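Crov588 (Cafeteriavirus, PDB 6NYR) is of unknown function but folds as a circular leucine-rich-repeat protein built from FNIP repeats, a form consistent with a binding scaffold. Local coordinates at residues L363-Q374 with L385-Q396. Residues are numbered along the deposited sequence; the frame is centred on the assembly and turned at random.
Sequences LTHLTFGDDFNQ and LVHLSFGCEFNQ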
loop_
_atom_site.group_PDB
_atom_site.type_symbol
_atom_site.label_atom_id
_atom_site.label_comp_id
_atom_site.label_asym_id
_atom_site.label_seq_id
_atom_site.Cartn_x
_atom_site.Cartn_y
_atom_site.Cartn_z
ATOM N N LEU A 363 -24.677 -15.264 -2.149
ATOM C CA LEU A 363 -23.237 -15.231 -1.922
ATOM C C LEU A 363 -22.492 -15.055 -3.238
ATOM O O LEU A 363 -22.649 -15.857 -4.166
ATOM C CB LEU A 363 -22.789 -16.513 -1.225
ATOM C CG LEU A 363 -21.496 -16.417 -0.412
ATOM C CD1 LEU A 363 -21.727 -15.581 0.847
ATOM C CD2 LEU A 363 -20.966 -17.801 -0.068
ATOM N N THR A 364 -21.657 -14.020 -3.305
ATOM C CA THR A 364 -20.797 -13.781 -4.456
ATOM C C THR A 364 -19.327 -14.047 -4.179
ATOM O O THR A 364 -18.588 -14.368 -5.109
ATOM C CB THR A 364 -20.949 -12.330 -4.943
ATOM O OG1 THR A 364 -20.553 -11.418 -3.908
ATOM C CG2 THR A 364 -22.394 -12.047 -5.345
ATOM N N HIS A 365 -18.898 -13.937 -2.925
ATOM C CA HIS A 365 -17.489 -14.037 -2.559
ATOM C C HIS A 365 -17.352 -14.983 -1.377
ATOM O O HIS A 365 -17.918 -14.730 -0.307
ATOM C CB HIS A 365 -16.914 -12.659 -2.218
ATOM C CG HIS A 365 -16.822 -11.738 -3.394
ATOM N ND1 HIS A 365 -17.923 -11.114 -3.940
ATOM C CD2 HIS A 365 -15.759 -11.336 -4.130
ATOM C CE1 HIS A 365 -17.542 -10.370 -4.964
ATOM N NE2 HIS A 365 -16.234 -10.487 -5.100
ATOM N N LEU A 366 -16.598 -16.064 -1.572
ATOM C CA LEU A 366 -16.379 -17.076 -0.546
ATOM C C LEU A 366 -14.885 -17.314 -0.416
ATOM O O LEU A 366 -14.245 -17.785 -1.362
ATOM C CB LEU A 366 -17.096 -18.381 -0.897
ATOM C CG LEU A 366 -16.876 -19.551 0.065
ATOM C CD1 LEU A 366 -17.342 -19.188 1.463
ATOM C CD2 LEU A 366 -17.584 -20.798 -0.441
ATOM N N THR A 367 -14.335 -16.996 0.752
ATOM C CA THR A 367 -12.916 -17.167 1.032
ATOM C C THR A 367 -12.760 -18.118 2.209
ATOM O O THR A 367 -13.265 -17.843 3.304
ATOM C CB THR A 367 -12.252 -15.816 1.321
ATOM O OG1 THR A 367 -12.368 -14.979 0.159
ATOM C CG2 THR A 367 -10.793 -15.992 1.691
ATOM N N PHE A 368 -12.054 -19.221 1.982
ATOM C CA PHE A 368 -11.749 -20.175 3.035
ATOM C C PHE A 368 -10.416 -19.823 3.682
ATOM O O PHE A 368 -9.594 -19.097 3.118
ATOM C CB PHE A 368 -11.699 -21.611 2.499
ATOM C CG PHE A 368 -13.049 -22.190 2.180
ATOM C CD1 PHE A 368 -13.899 -22.592 3.197
ATOM C CD2 PHE A 368 -13.459 -22.355 0.866
ATOM C CE1 PHE A 368 -15.137 -23.131 2.911
ATOM C CE2 PHE A 368 -14.697 -22.899 0.578
ATOM C CZ PHE A 368 -15.534 -23.287 1.602
ATOM N N GLY A 369 -10.199 -20.380 4.873
ATOM C CA GLY A 369 -8.970 -20.186 5.605
ATOM C C GLY A 369 -7.999 -21.344 5.449
ATOM O O GLY A 369 -8.153 -22.222 4.599
ATOM N N ASP A 370 -6.977 -21.331 6.304
ATOM C CA ASP A 370 -5.895 -22.301 6.202
ATOM C C ASP A 370 -6.414 -23.735 6.145
ATOM O O ASP A 370 -6.041 -24.509 5.257
ATOM C CB ASP A 370 -4.941 -22.148 7.390
ATOM C CG ASP A 370 -4.064 -20.920 7.291
ATOM O OD1 ASP A 370 -4.110 -20.224 6.255
ATOM O OD2 ASP A 370 -3.300 -20.671 8.246
ATOM N N ASP A 371 -7.270 -24.111 7.095
ATOM C CA ASP A 371 -7.470 -25.521 7.397
ATOM C C ASP A 371 -8.606 -26.183 6.632
ATOM O O ASP A 371 -8.678 -27.419 6.620
ATOM C CB ASP A 371 -7.729 -25.707 8.898
ATOM C CG ASP A 371 -6.468 -25.606 9.723
ATOM O OD1 ASP A 371 -5.380 -25.441 9.131
ATOM O OD2 ASP A 371 -6.566 -25.686 10.969
ATOM N N PHE A 372 -9.510 -25.416 6.024
ATOM C CA PHE A 372 -10.658 -26.040 5.384
ATOM C C PHE A 372 -10.206 -27.094 4.378
ATOM O O PHE A 372 -9.419 -26.811 3.470
ATOM C CB PHE A 372 -11.542 -25.024 4.671
ATOM C CG PHE A 372 -12.751 -25.650 4.046
ATOM C CD1 PHE A 372 -13.833 -26.020 4.832
ATOM C CD2 PHE A 372 -12.797 -25.902 2.685
ATOM C CE1 PHE A 372 -14.947 -26.606 4.265
ATOM C CE2 PHE A 372 -13.915 -26.492 2.116
ATOM C CZ PHE A 372 -14.986 -26.843 2.910
ATOM N N ASN A 373 -10.753 -28.301 4.513
ATOM C CA ASN A 373 -10.330 -29.433 3.697
ATOM C C ASN A 373 -11.403 -30.511 3.727
ATOM O O ASN A 373 -11.132 -31.655 4.102
ATOM C CB ASN A 373 -8.993 -29.961 4.215
ATOM C CG ASN A 373 -8.350 -30.947 3.274
ATOM O OD1 ASN A 373 -8.622 -30.953 2.075
ATOM N ND2 ASN A 373 -7.488 -31.795 3.816
ATOM N N GLN A 374 -12.623 -30.152 3.340
ATOM C CA GLN A 374 -13.732 -31.087 3.258
ATOM C C GLN A 374 -14.175 -31.205 1.806
ATOM O O GLN A 374 -13.971 -30.287 1.004
ATOM C CB GLN A 374 -14.919 -30.645 4.112
ATOM C CG GLN A 374 -14.573 -30.406 5.561
ATOM C CD GLN A 374 -14.140 -31.672 6.274
ATOM O OE1 GLN A 374 -14.642 -32.761 6.000
ATOM N NE2 GLN A 374 -13.192 -31.534 7.188
ATOM N N LEU A 385 -22.214 -17.395 -6.931
ATOM C CA LEU A 385 -20.821 -17.214 -6.544
ATOM C C LEU A 385 -19.967 -16.869 -7.758
ATOM O O LEU A 385 -19.983 -17.578 -8.769
ATOM C CB LEU A 385 -20.313 -18.486 -5.869
ATOM C CG LEU A 385 -19.145 -18.382 -4.892
ATOM C CD1 LEU A 385 -19.605 -17.755 -3.579
ATOM C CD2 LEU A 385 -18.534 -19.753 -4.650
ATOM N N VAL A 386 -19.221 -15.771 -7.654
ATOM C CA VAL A 386 -18.296 -15.370 -8.704
ATOM C C VAL A 386 -16.839 -15.550 -8.290
ATOM O O VAL A 386 -15.981 -15.723 -9.169
ATOM C CB VAL A 386 -18.542 -13.910 -9.146
ATOM C CG1 VAL A 386 -20.009 -13.684 -9.480
ATOM C CG2 VAL A 386 -18.076 -12.936 -8.074
ATOM N N HIS A 387 -16.538 -15.539 -6.992
ATOM C CA HIS A 387 -15.175 -15.459 -6.485
ATOM C C HIS A 387 -15.007 -16.512 -5.402
ATOM O O HIS A 387 -15.687 -16.458 -4.372
ATOM C CB HIS A 387 -14.890 -14.059 -5.929
ATOM C CG HIS A 387 -13.456 -13.827 -5.573
ATOM N ND1 HIS A 387 -12.861 -14.405 -4.473
ATOM C CD2 HIS A 387 -12.506 -13.059 -6.156
ATOM C CE1 HIS A 387 -11.600 -14.017 -4.402
ATOM N NE2 HIS A 387 -11.360 -13.200 -5.411
ATOM N N LEU A 388 -14.112 -17.468 -5.635
ATOM C CA LEU A 388 -13.889 -18.579 -4.714
ATOM C C LEU A 388 -12.395 -18.730 -4.476
ATOM O O LEU A 388 -11.631 -18.946 -5.423
ATOM C CB LEU A 388 -14.485 -19.878 -5.258
ATOM C CG LEU A 388 -14.218 -21.128 -4.419
ATOM C CD1 LEU A 388 -14.785 -20.975 -3.025
ATOM C CD2 LEU A 388 -14.805 -22.349 -5.110
ATOM N N SER A 389 -11.985 -18.612 -3.214
ATOM C CA SER A 389 -10.588 -18.722 -2.809
ATOM C C SER A 389 -10.454 -19.811 -1.755
ATOM O O SER A 389 -11.116 -19.755 -0.714
ATOM C CB SER A 389 -10.082 -17.379 -2.276
ATOM O OG SER A 389 -8.709 -17.440 -1.938
ATOM N N PHE A 390 -9.594 -20.788 -2.022
ATOM C CA PHE A 390 -9.275 -21.838 -1.066
ATOM C C PHE A 390 -7.975 -21.522 -0.327
ATOM O O PHE A 390 -7.097 -20.826 -0.842
ATOM C CB PHE A 390 -9.144 -23.200 -1.760
ATOM C CG PHE A 390 -10.448 -23.770 -2.245
ATOM C CD1 PHE A 390 -11.306 -24.414 -1.370
ATOM C CD2 PHE A 390 -10.805 -23.677 -3.578
ATOM C CE1 PHE A 390 -12.502 -24.945 -1.810
ATOM C CE2 PHE A 390 -12.001 -24.207 -4.030
ATOM C CZ PHE A 390 -12.854 -24.840 -3.143
ATOM N N GLY A 391 -7.872 -22.043 0.898
ATOM C CA GLY A 391 -6.698 -21.870 1.730
ATOM C C GLY A 391 -5.637 -22.932 1.495
ATOM O O GLY A 391 -5.674 -23.695 0.528
ATOM N N CYS A 392 -4.675 -22.986 2.428
ATOM C CA CYS A 392 -3.476 -23.778 2.187
ATOM C C CYS A 392 -3.779 -25.267 2.128
ATOM O O CYS A 392 -3.166 -26.002 1.345
ATOM C CB CYS A 392 -2.436 -23.559 3.286
ATOM S SG CYS A 392 -2.222 -21.879 3.864
ATOM N N GLU A 393 -4.691 -25.740 2.973
ATOM C CA GLU A 393 -4.805 -27.171 3.217
ATOM C C GLU A 393 -5.927 -27.843 2.436
ATOM O O GLU A 393 -6.013 -29.078 2.459
ATOM C CB GLU A 393 -4.991 -27.426 4.723
ATOM C CG GLU A 393 -3.890 -26.793 5.575
ATOM C CD GLU A 393 -3.416 -27.679 6.712
ATOM O OE1 GLU A 393 -3.635 -28.909 6.654
ATOM O OE2 GLU A 393 -2.824 -27.138 7.671
ATOM N N PHE A 394 -6.752 -27.089 1.715
ATOM C CA PHE A 394 -7.757 -27.729 0.881
ATOM C C PHE A 394 -7.074 -28.572 -0.192
ATOM O O PHE A 394 -6.232 -28.079 -0.949
ATOM C CB PHE A 394 -8.671 -26.708 0.220
ATOM C CG PHE A 394 -9.750 -27.337 -0.612
ATOM C CD1 PHE A 394 -10.877 -27.874 -0.011
ATOM C CD2 PHE A 394 -9.630 -27.413 -1.987
ATOM C CE1 PHE A 394 -11.873 -28.462 -0.768
ATOM C CE2 PHE A 394 -10.625 -28.002 -2.753
ATOM C CZ PHE A 394 -11.746 -28.525 -2.143
ATOM N N ASN A 395 -7.448 -29.848 -0.260
ATOM C CA ASN A 395 -6.846 -30.781 -1.205
ATOM C C ASN A 395 -7.811 -31.931 -1.456
ATOM O O ASN A 395 -7.433 -33.102 -1.363
ATOM C CB ASN A 395 -5.508 -31.281 -0.662
ATOM C CG ASN A 395 -4.708 -32.041 -1.694
ATOM O OD1 ASN A 395 -4.950 -31.922 -2.896
ATOM N ND2 ASN A 395 -3.739 -32.821 -1.231
ATOM N N GLN A 396 -9.057 -31.599 -1.784
ATOM C CA GLN A 396 -10.093 -32.579 -2.061
ATOM C C GLN A 396 -10.455 -32.545 -3.540
ATOM O O GLN A 396 -10.257 -31.541 -4.229
ATOM C CB GLN A 396 -11.348 -32.311 -1.223
ATOM C CG GLN A 396 -11.125 -32.341 0.275
ATOM C CD GLN A 396 -10.574 -33.664 0.760
ATOM O OE1 GLN A 396 -10.990 -34.729 0.303
ATOM N NE2 GLN A 396 -9.620 -33.604 1.678
HETATM O O HOH W 1 -7.739 -17.977 0.879
#
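Strands 365-367 and 387-389 run parallel, their axes 4.9 Å apart, and pair His-365 with His-387, Leu-366 with Leu-388 and Thr-367 with Ser-389 as equivalent positions of successive coils in a leucine-rich-repeat solenoid of FNIP repeats. The backbone pairing extends past the strand ends: Thr-364 O accepts from both Val-386 N and His-387 N, and Phe-368 N gives an almost straight bond (179°) to Ser-389 O. On the histidine face, the two imidazoles are near parallel but slid apart; His-365 CD2 instead meets His-387 CB at 3.4 Å. The His-365 ring is set beside its own backbone N and the His-387 ring beside its carbonyl carbon, which offsets them. His-343 and Tyr-409 continue this row of aromatic rings. On the buried face Leu-366 and Leu-388 lie side by side, CD2 of the former 3.8 Å from CD1 of the latter. Phe-368 and Phe-390 also lie side by side, their planes 11° apart but slid so that the rings barely overlap, and Phe-372 CD2 approaches Phe-394 CD1 at 3.9 Å. A water bridges Phe-368 O and Ser-389 OG. Beyond the strands, the Asn-373 amide reaches across to the next coil: its OD1 accepts from Asn-395 N at 2.8 Å and from Gln-396 NE2 at 2.9 Å, the two donors approaching from opposite faces of the carboxamide plane.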